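Local structure of L-methionine gamma-lyase (Fusobacterium nucleatum subsp. nucleatum, 6LXU) at residues Gly91-Thr96 and Ile185-Phe190; Thr112-Thr117 and Pro159-Leu164; Val167-Leu172 and Tyr194-Leu199; Thr189-Tyr194 and Lys306-Phe311. The protein belongs to the Cys/Met metabolism family of PLP-dependent enzymes, in the aminotransferase-like clan, and carries its cofactor covalently on a lysine. All coordinates share one frame; numbering follows the deposited sequence. Where two conformers were deposited one is given.

In the fold
Interactions 1, 3 and 4 use strand 183-187 or the chain that leaves it; interaction 2 touches that chain through F190, which packs on N161. Interaction 1 lies at the cofactor: D187 OD2 is turned to N1 of the modified residue LLP at position 212. Interaction 2 lies about 13 Å from interaction 1, centre to centre. Interactions 1 and 3 have centres about 14 Å apart and are linked by a probable hydrogen bond from Q196 NE2 to N188 OD1. Interactions 3 and 4 are the closest pair, with centres about 8 Å apart. They share Y194, and Q307 NE2 probably bonds to V167 O. Interaction 4 extends the cluster to helix 301-307.

Interaction 1 of 4, residues Gly91-Thr96 and Ile185-Phe190; sequences GAISST and IVDNTF
I93 and D187 meet at the cofactor site, where helix 89-100 packs beside the end of strand 183-187 in the large PLP-binding sheet. The methyl I93 CD1 lies 4.0 Å from D187 OD2, and the two side chains cross at a slant. One helical turn on, T96 and I185 point at each other tip to tip. T96 CG2 stands 3.8 Å from I185 CD1. T96 can offer this methyl because its hydroxyl is turned back to the helix: OG1 is anti to the carbonyl carbon (chi1 -63°) and donates to A92 O at 2.8 Å. A92 O also accepts from T96 N, which reaches it from the other face of the carbonyl plane.

The carboxylate of D187 is fixed from the loop that follows the strand. D187 OD1 accepts two bonds from T189. T189 N gives one at 3.1 Å and closes an Asx turn. T189 OG1 gives the other at 2.6 Å, on the syn lone pair. T189 OG1 is also bonded to S209 N, so a second shell positions the group. The two bonds restrain its rotation and leave OD2 turned to I93 and to N1 of LLP 212. An aspartate facing the pyridine nitrogen from the end of a central strand is typical of fold type I PLP enzymes.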
# COMPACT_ATOMS: atom_id res chain seq x y z
N GLY A 91 0.19 15.34 16.00
CA GLY A 91 -0.10 14.22 16.88
C GLY A 91 0.99 13.94 17.90
O GLY A 91 0.69 13.63 19.06
N ALA A 92 2.25 14.02 17.48
CA ALA A 92 3.37 13.86 18.40
C ALA A 92 3.38 14.97 19.44
O ALA A 92 3.54 14.70 20.65
CB ALA A 92 4.68 13.84 17.62
N ILE A 93 3.22 16.21 18.98
CA ILE A 93 3.26 17.38 19.87
C ILE A 93 2.10 17.37 20.87
O ILE A 93 2.32 17.47 22.09
CB ILE A 93 3.28 18.67 19.03
CG1 ILE A 93 4.63 18.79 18.29
CG2 ILE A 93 3.02 19.92 19.87
CD1 ILE A 93 4.57 19.72 17.09
N SER A 94 0.88 17.20 20.36
CA SER A 94 -0.30 17.21 21.23
C SER A 94 -0.31 16.02 22.18
O SER A 94 -0.62 16.18 23.37
CB SER A 94 -1.60 17.30 20.42
OG SER A 94 -1.78 16.18 19.58
N SER A 95 0.02 14.83 21.70
CA SER A 95 0.02 13.67 22.58
C SER A 95 0.97 13.89 23.76
O SER A 95 0.67 13.53 24.89
CB SER A 95 0.46 12.41 21.87
OG SER A 95 -0.45 12.01 20.85
N THR A 96 2.13 14.47 23.47
CA THR A 96 3.11 14.79 24.50
C THR A 96 2.55 15.81 25.50
O THR A 96 2.59 15.59 26.72
CB THR A 96 4.41 15.30 23.86
OG1 THR A 96 4.97 14.26 23.05
CG2 THR A 96 5.42 15.69 24.93
N ILE A 185 11.00 20.50 25.97
CA ILE A 185 10.52 19.81 24.77
C ILE A 185 11.03 20.60 23.59
O ILE A 185 10.84 21.81 23.54
CB ILE A 185 8.97 19.72 24.74
CG1 ILE A 185 8.46 19.05 26.02
CG2 ILE A 185 8.51 18.99 23.49
CD1 ILE A 185 6.96 18.99 26.15
N VAL A 186 11.66 19.92 22.62
CA VAL A 186 12.18 20.57 21.42
C VAL A 186 11.60 19.93 20.17
O VAL A 186 11.67 18.72 20.00
CB VAL A 186 13.71 20.52 21.37
CG1 VAL A 186 14.25 21.05 20.05
CG2 VAL A 186 14.28 21.31 22.53
N ASP A 187 11.10 20.78 19.29
CA ASP A 187 10.70 20.39 17.94
C ASP A 187 11.94 20.46 17.06
O ASP A 187 12.40 21.54 16.70
CB ASP A 187 9.57 21.30 17.46
CG ASP A 187 9.07 20.97 16.07
OD1 ASP A 187 9.78 20.26 15.33
OD2 ASP A 187 7.96 21.45 15.72
N ASN A 188 12.49 19.28 16.75
CA ASN A 188 13.75 19.13 16.01
C ASN A 188 13.52 18.83 14.52
O ASN A 188 14.41 18.30 13.85
CB ASN A 188 14.59 18.02 16.66
CG ASN A 188 16.07 18.08 16.30
OD1 ASN A 188 16.64 19.16 16.17
ND2 ASN A 188 16.70 16.90 16.16
N THR A 189 12.35 19.19 14.01
CA THR A 189 11.97 18.88 12.63
C THR A 189 12.96 19.42 11.59
O THR A 189 13.43 18.68 10.74
CB THR A 189 10.56 19.42 12.32
OG1 THR A 189 9.60 18.77 13.16
CG2 THR A 189 10.17 19.18 10.88
N PHE A 190 13.23 20.72 11.65
CA PHE A 190 14.06 21.35 10.61
C PHE A 190 15.48 20.84 10.61
O PHE A 190 16.08 20.62 9.56
CB PHE A 190 14.12 22.87 10.81
CG PHE A 190 12.96 23.66 10.26
CD1 PHE A 190 11.70 23.09 10.00
CD2 PHE A 190 13.15 25.00 9.97
CE1 PHE A 190 10.66 23.87 9.50
CE2 PHE A 190 12.11 25.78 9.47
CZ PHE A 190 10.87 25.21 9.23

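Interaction 2 of 4, residues Thr112-Thr117 and Pro159-Leu164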
# COMPACT_ATOMS: atom_id res chain seq x y z
N THR A 112 7.75 32.71 17.96
CA THR A 112 8.18 32.05 16.72
C THR A 112 8.20 30.55 16.92
O THR A 112 9.24 29.93 17.22
CB THR A 112 9.57 32.47 16.25
OG1 THR A 112 10.55 31.81 17.06
CG2 THR A 112 9.73 33.99 16.28
N LEU A 113 7.00 29.99 16.76
CA LEU A 113 6.78 28.57 16.77
C LEU A 113 5.97 28.25 15.55
O LEU A 113 5.16 29.07 15.09
CB LEU A 113 5.90 28.16 17.94
CG LEU A 113 6.41 28.15 19.36
CD1 LEU A 113 5.30 27.57 20.22
CD2 LEU A 113 7.69 27.36 19.49
N TYR A 114 6.12 27.02 15.09
CA TYR A 114 5.31 26.50 14.00
C TYR A 114 3.84 26.88 14.22
O TYR A 114 3.32 26.77 15.33
CB TYR A 114 5.48 24.98 13.96
CG TYR A 114 4.63 24.33 12.92
CD1 TYR A 114 4.90 24.52 11.57
CD2 TYR A 114 3.55 23.54 13.28
CE1 TYR A 114 4.11 23.93 10.61
CE2 TYR A 114 2.76 22.96 12.32
CZ TYR A 114 3.04 23.14 10.99
OH TYR A 114 2.24 22.56 10.05
N GLY A 115 3.19 27.37 13.17
CA GLY A 115 1.89 28.02 13.33
C GLY A 115 0.84 27.18 14.05
O GLY A 115 0.13 27.68 14.91
N CYS A 116 0.74 25.90 13.71
CA CYS A 116 -0.28 25.08 14.35
C CYS A 116 0.06 24.83 15.81
O CYS A 116 -0.83 24.68 16.64
CB CYS A 116 -0.48 23.76 13.62
SG CYS A 116 -1.05 23.96 11.92
N THR A 117 1.36 24.76 16.13
CA THR A 117 1.76 24.66 17.54
C THR A 117 1.40 25.93 18.30
O THR A 117 0.91 25.86 19.41
CB THR A 117 3.25 24.35 17.68
OG1 THR A 117 3.57 23.22 16.86
CG2 THR A 117 3.61 24.05 19.14
N PRO A 159 16.26 25.48 14.17
CA PRO A 159 15.84 26.78 13.64
C PRO A 159 14.33 26.87 13.52
O PRO A 159 13.68 25.84 13.39
CB PRO A 159 16.50 26.83 12.25
CG PRO A 159 17.56 25.78 12.27
CD PRO A 159 17.02 24.72 13.17
N ALA A 160 13.79 28.09 13.58
CA ALA A 160 12.32 28.27 13.55
C ALA A 160 11.91 29.37 12.58
O ALA A 160 12.60 30.40 12.53
CB ALA A 160 11.80 28.61 14.94
N ASN A 161 10.78 29.15 11.88
CA ASN A 161 10.16 30.08 10.89
C ASN A 161 9.90 31.44 11.51
O ASN A 161 9.74 31.49 12.71
CB ASN A 161 8.76 29.60 10.44
CG ASN A 161 8.76 28.29 9.65
OD1 ASN A 161 9.31 28.21 8.54
ND2 ASN A 161 8.05 27.28 10.18
N PRO A 162 9.82 32.54 10.73
CA PRO A 162 10.01 32.60 9.27
C PRO A 162 11.41 33.08 8.82
O PRO A 162 11.70 33.16 7.61
CB PRO A 162 8.96 33.65 8.88
CG PRO A 162 8.98 34.61 10.03
CD PRO A 162 9.25 33.79 11.27
N ASN A 163 12.23 33.42 9.81
CA ASN A 163 13.57 33.96 9.63
C ASN A 163 14.64 33.01 10.16
O ASN A 163 15.77 33.42 10.39
CB ASN A 163 13.68 35.34 10.33
CG ASN A 163 12.84 36.44 9.68
OD1 ASN A 163 12.39 36.34 8.54
ND2 ASN A 163 12.70 37.56 10.39
N LEU A 164 14.30 31.73 10.34
CA LEU A 164 15.26 30.70 10.79
C LEU A 164 15.99 31.12 12.08
O LEU A 164 17.22 31.03 12.20
CB LEU A 164 16.22 30.28 9.67
CG LEU A 164 15.45 29.65 8.49
CD1 LEU A 164 16.36 29.40 7.31
CD2 LEU A 164 14.74 28.35 8.88
O HOH W 1 6.60 30.78 12.97
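The ring of Y114 has the amide of N161 at one edge, with N161 ND2 near the ring plane and 4.4 Å from Y114 CD1. T117 OG1 also lies at the ring edge, in plane. This is loop-to-loop packing in the large PLP-binding domain. The two loops follow the neighbouring parallel strands 106-110 and 151-157. Y114 is the N-cap residue of helix 115-125, and its CG is anti to the backbone N (chi1 177°), which carries the ring out from the helix start. E157 OE1, on strand 151-157, accepts from Y114 N. Y114 OH is bonded to O4 of a bound MPD and weakly to R61 of a second subunit.

N161 has its own partner for the other end of the amide: OD1 accepts from R376 NH1. This bond is consistent with the amide being turned so that ND2 faces the ring edge. The loop holding N161 bends sharply, with cis peptide bonds before P159 and P162.

The second half of the contact is made by T112. Its carbonyl oxygen, T112 O, lies 3.7 Å from the methyl A160 CB. T112 CB lies 3.7 Å from N161 O. T112 and L113 were deposited in two conformers, so their contacts here describe one of them. No direct hydrogen bond joins the two loops. A water bridges them instead: it donates to L113 O at 3.1 Å and, weakly, to N161 O at 3.2 Å.

Interaction 3 of 4, residues Val167-Leu172 and Tyr194-Leu199; sequences VDLEAL and YMQKPL
L169 has CG anti to its carbonyl carbon (chi1 -64°) and CD1 fully extended beyond it, and this aims CD1 at Q196 and P198. Q196 comes to meet it with CG anti to the backbone N (chi1 -175°) and the chain extended. The two side chains cross at about a right angle. L169 CD1 sits over the face of the Q196 carboxamide, 3.9 Å from CD and equally far from NE2. The same methyl touches the proline ring, with L169 CD1 to P198 CG at 4.0 Å.

L169 opens helix 169-176, the helix of a beta-alpha-beta crossover from strand 151-157 to the parallel strand 183-187. Q196 and P198 lie on the chain that continues past the second strand. The helix start is capped by D168: its OD1 accepts from A171 N at 3.0 Å, with the donor above the carboxylate plane. L169 N is taken up by Q307 OE1.

The amide of Q196 is buried, and its NE2 is bonded to N188 OD1 and T158 O. These bonds fix the rotation of the carboxamide and set its face toward L169. The other methyl, L169 CD2, packs on V186.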
# COMPACT_ATOMS: atom_id res chain seq x y z
N VAL A 167 18.00 29.43 18.70
CA VAL A 167 18.03 29.58 20.17
C VAL A 167 18.91 28.49 20.74
O VAL A 167 19.09 27.43 20.13
CB VAL A 167 16.63 29.62 20.81
CG1 VAL A 167 15.75 30.67 20.13
CG2 VAL A 167 15.95 28.26 20.80
N ASP A 168 19.49 28.76 21.91
CA ASP A 168 20.53 27.93 22.50
C ASP A 168 19.91 26.85 23.37
O ASP A 168 19.51 27.12 24.51
CB ASP A 168 21.48 28.81 23.31
CG ASP A 168 22.75 28.09 23.74
OD1 ASP A 168 22.68 26.91 24.11
OD2 ASP A 168 23.82 28.75 23.74
N LEU A 169 19.82 25.63 22.84
CA LEU A 169 19.11 24.57 23.53
C LEU A 169 19.74 24.19 24.87
O LEU A 169 19.03 23.96 25.84
CB LEU A 169 19.01 23.34 22.64
CG LEU A 169 18.18 23.54 21.36
CD1 LEU A 169 18.16 22.24 20.58
CD2 LEU A 169 16.77 23.99 21.69
N GLU A 170 21.07 24.08 24.89
CA GLU A 170 21.75 23.71 26.14
C GLU A 170 21.54 24.77 27.22
O GLU A 170 21.23 24.45 28.38
CB GLU A 170 23.23 23.48 25.90
CG GLU A 170 23.95 23.03 27.16
CD GLU A 170 25.43 22.81 27.01
OE1 GLU A 170 25.96 22.82 25.88
OE2 GLU A 170 26.08 22.66 28.09
N ALA A 171 21.70 26.02 26.85
CA ALA A 171 21.57 27.12 27.80
C ALA A 171 20.14 27.25 28.31
O ALA A 171 19.90 27.39 29.52
CB ALA A 171 22.01 28.42 27.17
N LEU A 172 19.17 27.14 27.40
CA LEU A 172 17.77 27.23 27.80
C LEU A 172 17.35 26.07 28.67
O LEU A 172 16.56 26.24 29.60
CB LEU A 172 16.87 27.32 26.55
CG LEU A 172 16.96 28.64 25.81
CD1 LEU A 172 16.41 28.52 24.39
CD2 LEU A 172 16.21 29.72 26.58
N TYR A 194 20.44 14.38 11.91
CA TYR A 194 21.67 14.57 11.13
C TYR A 194 22.43 15.82 11.58
O TYR A 194 23.67 15.83 11.52
CB TYR A 194 21.32 14.65 9.64
CG TYR A 194 22.47 14.89 8.69
CD1 TYR A 194 23.19 13.81 8.19
CD2 TYR A 194 22.79 16.15 8.24
CE1 TYR A 194 24.21 13.98 7.29
CE2 TYR A 194 23.85 16.35 7.36
CZ TYR A 194 24.56 15.25 6.90
OH TYR A 194 25.59 15.40 6.01
N MET A 195 21.72 16.86 12.01
CA MET A 195 22.36 18.11 12.41
C MET A 195 22.38 18.36 13.90
O MET A 195 23.32 19.01 14.38
CB MET A 195 21.71 19.30 11.72
CG MET A 195 21.92 19.26 10.23
SD MET A 195 21.06 20.55 9.32
CE MET A 195 19.95 19.56 8.33
N GLN A 196 21.37 17.93 14.64
CA GLN A 196 21.18 18.39 16.01
C GLN A 196 20.55 17.27 16.80
O GLN A 196 19.60 16.64 16.32
CB GLN A 196 20.25 19.60 15.94
CG GLN A 196 19.98 20.36 17.22
CD GLN A 196 19.27 21.67 16.91
OE1 GLN A 196 19.90 22.73 16.84
NE2 GLN A 196 17.96 21.61 16.70
N LYS A 197 21.07 17.01 18.01
CA LYS A 197 20.56 15.96 18.88
C LYS A 197 20.25 16.57 20.25
O LYS A 197 21.10 16.57 21.16
CB LYS A 197 21.54 14.79 18.98
CG LYS A 197 21.78 14.10 17.64
CD LYS A 197 22.44 12.75 17.80
CE LYS A 197 22.93 12.18 16.48
NZ LYS A 197 23.23 10.73 16.56
N PRO A 198 19.06 17.15 20.39
CA PRO A 198 18.76 17.92 21.59
C PRO A 198 18.90 17.14 22.90
O PRO A 198 19.25 17.75 23.94
CB PRO A 198 17.31 18.38 21.36
CG PRO A 198 17.17 18.44 19.87
CD PRO A 198 17.98 17.28 19.38
N LEU A 199 18.65 15.84 22.90
CA LEU A 199 18.76 15.08 24.15
C LEU A 199 20.18 15.11 24.69
O LEU A 199 20.38 15.09 25.91
CB LEU A 199 18.30 13.64 23.95
CG LEU A 199 16.84 13.47 23.49
CD1 LEU A 199 16.54 12.00 23.29
CD2 LEU A 199 15.84 14.09 24.45

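Interaction 4 of 4, residues Thr189-Tyr194 and Lys306-Phe311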
# COMPACT_ATOMS: atom_id res chain seq x y z
N THR A 189 12.35 19.19 14.01
CA THR A 189 11.97 18.88 12.63
C THR A 189 12.96 19.42 11.59
O THR A 189 13.43 18.68 10.74
CB THR A 189 10.56 19.42 12.32
OG1 THR A 189 9.60 18.77 13.16
CG2 THR A 189 10.17 19.18 10.88
N PHE A 190 13.23 20.72 11.65
CA PHE A 190 14.06 21.35 10.61
C PHE A 190 15.48 20.84 10.61
O PHE A 190 16.08 20.62 9.56
CB PHE A 190 14.12 22.87 10.81
CG PHE A 190 12.96 23.66 10.26
CD1 PHE A 190 11.70 23.09 10.00
CD2 PHE A 190 13.15 25.00 9.97
CE1 PHE A 190 10.66 23.87 9.50
CE2 PHE A 190 12.11 25.78 9.47
CZ PHE A 190 10.87 25.21 9.23
N ALA A 191 16.06 20.70 11.80
CA ALA A 191 17.46 20.32 11.91
C ALA A 191 17.68 18.84 11.65
O ALA A 191 18.64 18.46 10.98
CB ALA A 191 18.01 20.69 13.28
N THR A 192 16.78 18.01 12.19
CA THR A 192 16.86 16.55 12.13
C THR A 192 18.02 16.04 12.98
O THR A 192 18.94 16.80 13.29
CB THR A 192 17.01 15.97 10.69
OG1 THR A 192 18.40 15.93 10.32
CG2 THR A 192 16.21 16.73 9.65
N PRO A 193 18.02 14.74 13.30
CA PRO A 193 19.19 14.21 14.03
C PRO A 193 20.48 14.15 13.22
O PRO A 193 21.54 13.90 13.81
CB PRO A 193 18.74 12.83 14.49
CG PRO A 193 17.61 12.48 13.61
CD PRO A 193 16.93 13.75 13.25
N TYR A 194 20.44 14.38 11.91
CA TYR A 194 21.67 14.57 11.13
C TYR A 194 22.43 15.82 11.58
O TYR A 194 23.67 15.83 11.52
CB TYR A 194 21.32 14.65 9.64
CG TYR A 194 22.47 14.89 8.69
CD1 TYR A 194 23.19 13.81 8.19
CD2 TYR A 194 22.79 16.15 8.24
CE1 TYR A 194 24.21 13.98 7.29
CE2 TYR A 194 23.85 16.35 7.36
CZ TYR A 194 24.56 15.25 6.90
OH TYR A 194 25.59 15.40 6.01
N LYS A 306 27.71 25.84 17.28
CA LYS A 306 27.96 24.96 18.41
C LYS A 306 27.02 23.78 18.48
O LYS A 306 27.43 22.72 18.93
CB LYS A 306 27.80 25.72 19.71
CG LYS A 306 28.87 26.73 20.08
CD LYS A 306 30.13 26.01 20.47
CE LYS A 306 31.17 26.94 21.05
NZ LYS A 306 32.35 26.18 21.51
N GLN A 307 25.75 23.95 18.11
CA GLN A 307 24.75 22.89 18.33
C GLN A 307 24.28 22.18 17.06
O GLN A 307 23.53 21.22 17.17
CB GLN A 307 23.57 23.42 19.16
CG GLN A 307 22.61 24.31 18.40
CD GLN A 307 21.55 24.98 19.27
OE1 GLN A 307 21.58 24.93 20.50
NE2 GLN A 307 20.61 25.65 18.61
N MET A 308 24.72 22.64 15.89
CA MET A 308 24.32 22.04 14.61
C MET A 308 25.55 21.56 13.86
O MET A 308 26.51 22.32 13.68
CB MET A 308 23.58 23.03 13.72
CG MET A 308 22.35 23.66 14.36
SD MET A 308 21.47 24.77 13.25
CE MET A 308 20.69 23.64 12.09
N LYS A 309 25.52 20.33 13.38
CA LYS A 309 26.63 19.78 12.59
C LYS A 309 26.67 20.33 11.17
O LYS A 309 27.72 20.31 10.54
CB LYS A 309 26.55 18.26 12.54
CG LYS A 309 26.72 17.61 13.90
CD LYS A 309 26.64 16.11 13.75
CE LYS A 309 26.75 15.37 15.07
NZ LYS A 309 26.65 13.90 14.87
N ASP A 310 25.51 20.76 10.67
CA ASP A 310 25.43 21.50 9.41
C ASP A 310 24.26 22.46 9.59
O ASP A 310 23.51 22.35 10.56
CB ASP A 310 25.24 20.55 8.22
CG ASP A 310 25.73 21.13 6.90
OD1 ASP A 310 25.87 22.37 6.80
OD2 ASP A 310 25.99 20.34 5.98
N PHE A 311 24.12 23.40 8.67
CA PHE A 311 23.28 24.57 8.89
C PHE A 311 21.91 24.50 8.23
O PHE A 311 21.15 25.46 8.28
CB PHE A 311 24.01 25.83 8.44
CG PHE A 311 25.23 26.14 9.27
CD1 PHE A 311 25.11 26.62 10.56
CD2 PHE A 311 26.51 26.01 8.73
CE1 PHE A 311 26.24 26.94 11.32
CE2 PHE A 311 27.64 26.33 9.48
CZ PHE A 311 27.50 26.79 10.77
O HOH W 2 24.25 13.02 13.37
O HOH W 3 26.32 17.86 5.42
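An ST turn at T192 leads the chain from the large PLP-binding sheet into the short, weakly bonded helix 192-195. A191, just before that helix, and Y194 within it pack against M308 and K309, just past the end of helix 301-307. The contact joins this chain to the region of the second, five-stranded sheet. Its apolar part is small: the methyl M308 CE lies 4.2 Å from A191 CB. The methionine reaches it by a bend at its last torsion (chi3 73°). M308 CE also packs on P159.

T192 shapes the turn. T192 OG1 donates to A191 O at 2.6 Å, in the carbonyl plane and on a lone pair. It also accepts from Y194 N at 3.0 Å, the bond that defines the ST turn.

Further along, the extended chain of K309 runs past the backbone of Y194, with K309 CD 3.7 Å from Y194 O. Its ammonium group gives a bond to a water, K309 NZ to water at 3.0 Å, and that water donates to P193 O. A second water lies in the plane of the Y194 ring, at its edge. It is 2.6 Å from Y194 OH and donates to D310 OD2, also at 2.6 Å. D310 OD2 forms a salt bridge with R275 as well, and D310 OD1 accepts from F311 N.

The backbone hydrogen bond between M195 and K309 lies just beyond this turn. Between the two segments the polar links run through water. The nearby arginine would probably favour the ionised form of D310.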